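Local coordinates for ectonucleotide pyrophosphatase/phosphodiesterase family member 5 (Mus musculus, PDB 5VEO), which probably hydrolyses phosphodiester bonds of nucleotide-type substrates at a zinc-containing active site and, in this inactive engineered form, holds AMP, at residues H118-P126 and D164-Y172. The protein carries 1 engineered substitution. Sequence-based numbering, arbitrary orientation.
With AMP (adenosine monophosphate), chain Q.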
loop_
_atom_site.group_PDB
_atom_site.type_symbol
_atom_site.label_atom_id
_atom_site.label_comp_id
_atom_site.label_asym_id
_atom_site.label_seq_id
_atom_site.Cartn_x
_atom_site.Cartn_y
_atom_site.Cartn_z
ATOM N N HIS A 118 9.795 9.711 21.271
ATOM C CA HIS A 118 9.421 10.679 20.255
ATOM C C HIS A 118 7.900 10.681 20.071
ATOM O O HIS A 118 7.171 9.890 20.677
ATOM C CB HIS A 118 10.126 10.367 18.923
ATOM C CG HIS A 118 11.602 10.135 19.053
ATOM N ND1 HIS A 118 12.494 11.152 19.320
ATOM C CD2 HIS A 118 12.343 9.008 18.937
ATOM C CE1 HIS A 118 13.719 10.659 19.372
ATOM N NE2 HIS A 118 13.656 9.359 19.144
ATOM N N ALA A 119 7.424 11.607 19.247
ATOM C CA ALA A 119 6.007 11.735 18.928
ATOM C C ALA A 119 5.820 11.508 17.436
ATOM O O ALA A 119 6.625 11.977 16.645
ATOM C CB ALA A 119 5.468 13.121 19.298
ATOM N N SER A 120 4.754 10.807 17.070
ATOM C CA SER A 120 4.409 10.553 15.671
ATOM C C SER A 120 3.068 11.195 15.366
ATOM O O SER A 120 2.225 11.346 16.253
ATOM C CB SER A 120 4.289 9.059 15.368
ATOM O OG SER A 120 5.312 8.280 15.947
ATOM N N GLY A 121 2.850 11.519 14.087
ATOM C CA GLY A 121 1.586 12.066 13.646
ATOM C C GLY A 121 1.125 11.420 12.356
ATOM O O GLY A 121 1.956 11.111 11.502
ATOM N N ALA A 122 -0.177 11.216 12.214
ATOM C CA ALA A 122 -0.721 10.546 11.039
ATOM C C ALA A 122 -2.000 11.229 10.600
ATOM O O ALA A 122 -2.912 11.451 11.409
ATOM C CB ALA A 122 -0.994 9.075 11.319
ATOM N N ALA A 123 -2.058 11.555 9.316
ATOM C CA ALA A 123 -3.191 12.220 8.690
ATOM C C ALA A 123 -3.739 11.277 7.611
ATOM O O ALA A 123 -3.348 11.342 6.441
ATOM C CB ALA A 123 -2.775 13.547 8.140
ATOM N N MET A 124 -4.597 10.357 8.050
ATOM C CA MET A 124 -5.404 9.419 7.249
ATOM C C MET A 124 -4.615 8.213 6.750
ATOM O O MET A 124 -5.133 7.447 5.909
ATOM C CB MET A 124 -6.087 10.117 6.072
ATOM C CG MET A 124 -6.863 11.364 6.489
ATOM S SD MET A 124 -8.000 11.025 7.845
ATOM C CE MET A 124 -8.932 12.564 7.879
ATOM N N TRP A 125 -3.428 7.971 7.284
ATOM C CA TRP A 125 -2.634 6.806 6.898
ATOM C C TRP A 125 -3.329 5.511 7.318
ATOM O O TRP A 125 -3.763 5.393 8.469
ATOM C CB TRP A 125 -1.257 6.894 7.550
ATOM C CG TRP A 125 -0.314 5.809 7.127
ATOM C CD1 TRP A 125 -0.191 4.562 7.656
ATOM C CD2 TRP A 125 0.649 5.902 6.079
ATOM N NE1 TRP A 125 0.786 3.859 6.989
ATOM C CE2 TRP A 125 1.328 4.672 6.026
ATOM C CE3 TRP A 125 1.006 6.911 5.189
ATOM C CZ2 TRP A 125 2.350 4.424 5.099
ATOM C CZ3 TRP A 125 2.012 6.666 4.282
ATOM C CH2 TRP A 125 2.670 5.433 4.245
ATOM N N PRO A 126 -3.415 4.511 6.440
ATOM C CA PRO A 126 -4.069 3.240 6.797
ATOM C C PRO A 126 -3.579 2.633 8.110
ATOM O O PRO A 126 -2.383 2.431 8.327
ATOM C CB PRO A 126 -3.728 2.347 5.600
ATOM C CG PRO A 126 -3.714 3.300 4.474
ATOM C CD PRO A 126 -3.056 4.541 5.013
ATOM N N ASP A 164 4.693 20.190 21.513
ATOM C CA ASP A 164 5.288 18.852 21.634
ATOM C C ASP A 164 5.332 18.275 20.225
ATOM O O ASP A 164 4.409 17.573 19.804
ATOM C CB ASP A 164 4.498 17.918 22.553
ATOM C CG ASP A 164 5.021 16.474 22.517
ATOM O OD1 ASP A 164 6.172 16.249 22.080
ATOM O OD2 ASP A 164 4.274 15.556 22.922
ATOM N N PRO A 165 6.375 18.551 19.472
ATOM C CA PRO A 165 6.333 18.269 18.035
ATOM C C PRO A 165 6.714 16.843 17.678
ATOM O O PRO A 165 7.445 16.152 18.391
ATOM C CB PRO A 165 7.355 19.265 17.476
ATOM C CG PRO A 165 8.369 19.372 18.551
ATOM C CD PRO A 165 7.581 19.308 19.843
ATOM N N ILE A 166 6.213 16.422 16.507
ATOM C CA ILE A 166 6.525 15.104 15.980
ATOM C C ILE A 166 7.852 15.141 15.242
ATOM O O ILE A 166 8.270 16.168 14.681
ATOM C CB ILE A 166 5.401 14.580 15.053
ATOM C CG1 ILE A 166 5.253 15.451 13.792
ATOM C CG2 ILE A 166 4.095 14.487 15.827
ATOM C CD1 ILE A 166 4.305 14.861 12.714
ATOM N N ASN A 167 8.523 14.003 15.255
ATOM C CA ASN A 167 9.654 13.782 14.367
ATOM C C ASN A 167 9.283 12.936 13.167
ATOM O O ASN A 167 10.100 12.822 12.253
ATOM C CB ASN A 167 10.814 13.084 15.081
ATOM C CG ASN A 167 10.456 11.698 15.570
ATOM O OD1 ASN A 167 9.298 11.373 15.722
ATOM N ND2 ASN A 167 11.462 10.878 15.832
ATOM N N LEU A 168 8.101 12.318 13.178
ATOM C CA LEU A 168 7.716 11.326 12.171
ATOM C C LEU A 168 6.256 11.554 11.828
ATOM O O LEU A 168 5.380 11.464 12.705
ATOM C CB LEU A 168 7.926 9.910 12.694
ATOM C CG LEU A 168 7.343 8.784 11.856
ATOM C CD1 LEU A 168 8.032 8.787 10.497
ATOM C CD2 LEU A 168 7.530 7.475 12.568
ATOM N N GLY A 169 5.996 11.889 10.573
ATOM C CA GLY A 169 4.647 12.119 10.095
ATOM C C GLY A 169 4.296 11.221 8.918
ATOM O O GLY A 169 5.164 10.826 8.134
ATOM N N PHE A 170 3.003 10.901 8.817
ATOM C CA PHE A 170 2.441 10.092 7.737
ATOM C C PHE A 170 1.253 10.832 7.153
ATOM O O PHE A 170 0.345 11.223 7.892
ATOM C CB PHE A 170 1.985 8.716 8.230
ATOM C CG PHE A 170 3.106 7.857 8.682
ATOM C CD1 PHE A 170 3.809 7.088 7.760
ATOM C CD2 PHE A 170 3.496 7.834 10.014
ATOM C CE1 PHE A 170 4.869 6.299 8.153
ATOM C CE2 PHE A 170 4.559 7.036 10.417
ATOM C CZ PHE A 170 5.254 6.277 9.483
ATOM N N LEU A 171 1.250 11.010 5.837
ATOM C CA LEU A 171 0.207 11.735 5.121
ATOM C C LEU A 171 -0.279 10.862 3.978
ATOM O O LEU A 171 0.536 10.328 3.227
ATOM C CB LEU A 171 0.746 13.069 4.594
ATOM C CG LEU A 171 -0.108 13.904 3.659
ATOM C CD1 LEU A 171 -1.385 14.344 4.353
ATOM C CD2 LEU A 171 0.665 15.117 3.115
ATOM N N TYR A 172 -1.592 10.710 3.863
ATOM C CA TYR A 172 -2.206 9.818 2.893
ATOM C C TYR A 172 -3.248 10.581 2.084
ATOM O O TYR A 172 -4.011 11.399 2.631
ATOM C CB TYR A 172 -2.832 8.628 3.620
ATOM C CG TYR A 172 -3.653 7.701 2.767
ATOM C CD1 TYR A 172 -3.049 6.770 1.931
ATOM C CD2 TYR A 172 -5.026 7.767 2.783
ATOM C CE1 TYR A 172 -3.804 5.916 1.151
ATOM C CE2 TYR A 172 -5.789 6.929 2.009
ATOM C CZ TYR A 172 -5.176 6.011 1.182
ATOM O OH TYR A 172 -5.957 5.194 0.419
HETATM P P AMP Q . -6.839 0.144 -2.482
HETATM O O1P AMP Q . -6.426 -1.248 -2.107
HETATM O O2P AMP Q . -7.806 0.148 -3.672
HETATM O O3P AMP Q . -5.656 1.072 -2.744
HETATM O "O5'" AMP Q . -7.631 0.789 -1.250
HETATM C "C5'" AMP Q . -7.670 2.218 -1.120
HETATM C "C4'" AMP Q . -8.966 2.740 -0.565
HETATM O "O4'" AMP Q . -8.994 2.481 0.832
HETATM C "C3'" AMP Q . -9.113 4.257 -0.699
HETATM O "O3'" AMP Q . -10.062 4.576 -1.693
HETATM C "C2'" AMP Q . -9.606 4.728 0.673
HETATM O "O2'" AMP Q . -10.758 5.527 0.649
HETATM C "C1'" AMP Q . -9.842 3.433 1.424
HETATM N N9 AMP Q . -9.519 3.524 2.830
HETATM C C8 AMP Q . -8.315 3.747 3.385
HETATM N N7 AMP Q . -8.425 3.736 4.736
HETATM C C5 AMP Q . -9.734 3.491 5.012
HETATM C C6 AMP Q . -10.559 3.333 6.226
HETATM N N6 AMP Q . -9.991 3.443 7.441
HETATM N N1 AMP Q . -11.872 3.082 6.085
HETATM C C2 AMP Q . -12.467 2.962 4.884
HETATM N N3 AMP Q . -11.791 3.081 3.730
HETATM C C4 AMP Q . -10.447 3.356 3.757
HETATM O O HOH W 1 9.192 13.917 18.472
#
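Strands 120-123 and 168-172 run parallel, their axes 6° apart, and five backbone hydrogen bonds join the two segments, from Asn167 N to Ala119 O through to Tyr172 N to Ala123 O; the shortest, Ala123 N to Phe170 O, is 2.8 Å. Where the first strand ends, Trp125 folds back over the face that carries Ala122 and Phe170. The Phe170 ring turns an edge to the indole, CD1 standing 3.6 Å above its plane and over its centre, with the planes at 55°. Trp125 CG lies anti to its own backbone N (chi1 -175°), which lays the indole along Phe170 and brings Trp125 CE3 to 3.7 Å from Phe170 CB. These are neighbouring strands of the central, largely parallel sheet of the alkaline phosphatase-like fold, and Val18 of the next strand, 16-21, touches both Trp125 and Phe170. Were the indole cut back to the methyl of an alanine, a gap would probably open beside Phe170, leaving its ring freer to turn, and His62 would lose one of two aromatic neighbours, keeping Tyr172. Pro126 CD lies over the Tyr172 ring, 4.0 Å from its centroid, in a CH-pi contact. Tyr172 reaches the AMP pocket, its OH 3.5 Å from AMP C3' and hydrogen-bonded to the zinc ligand Asp22. At the other end, Asn167 ND2 sits 3.3 Å above the His118 ring plane, toward the rim, while Asn113 ND2 hydrogen-bonds Asn167 OD1. A water there accepts from Ala119 N and donates to Pro165 O.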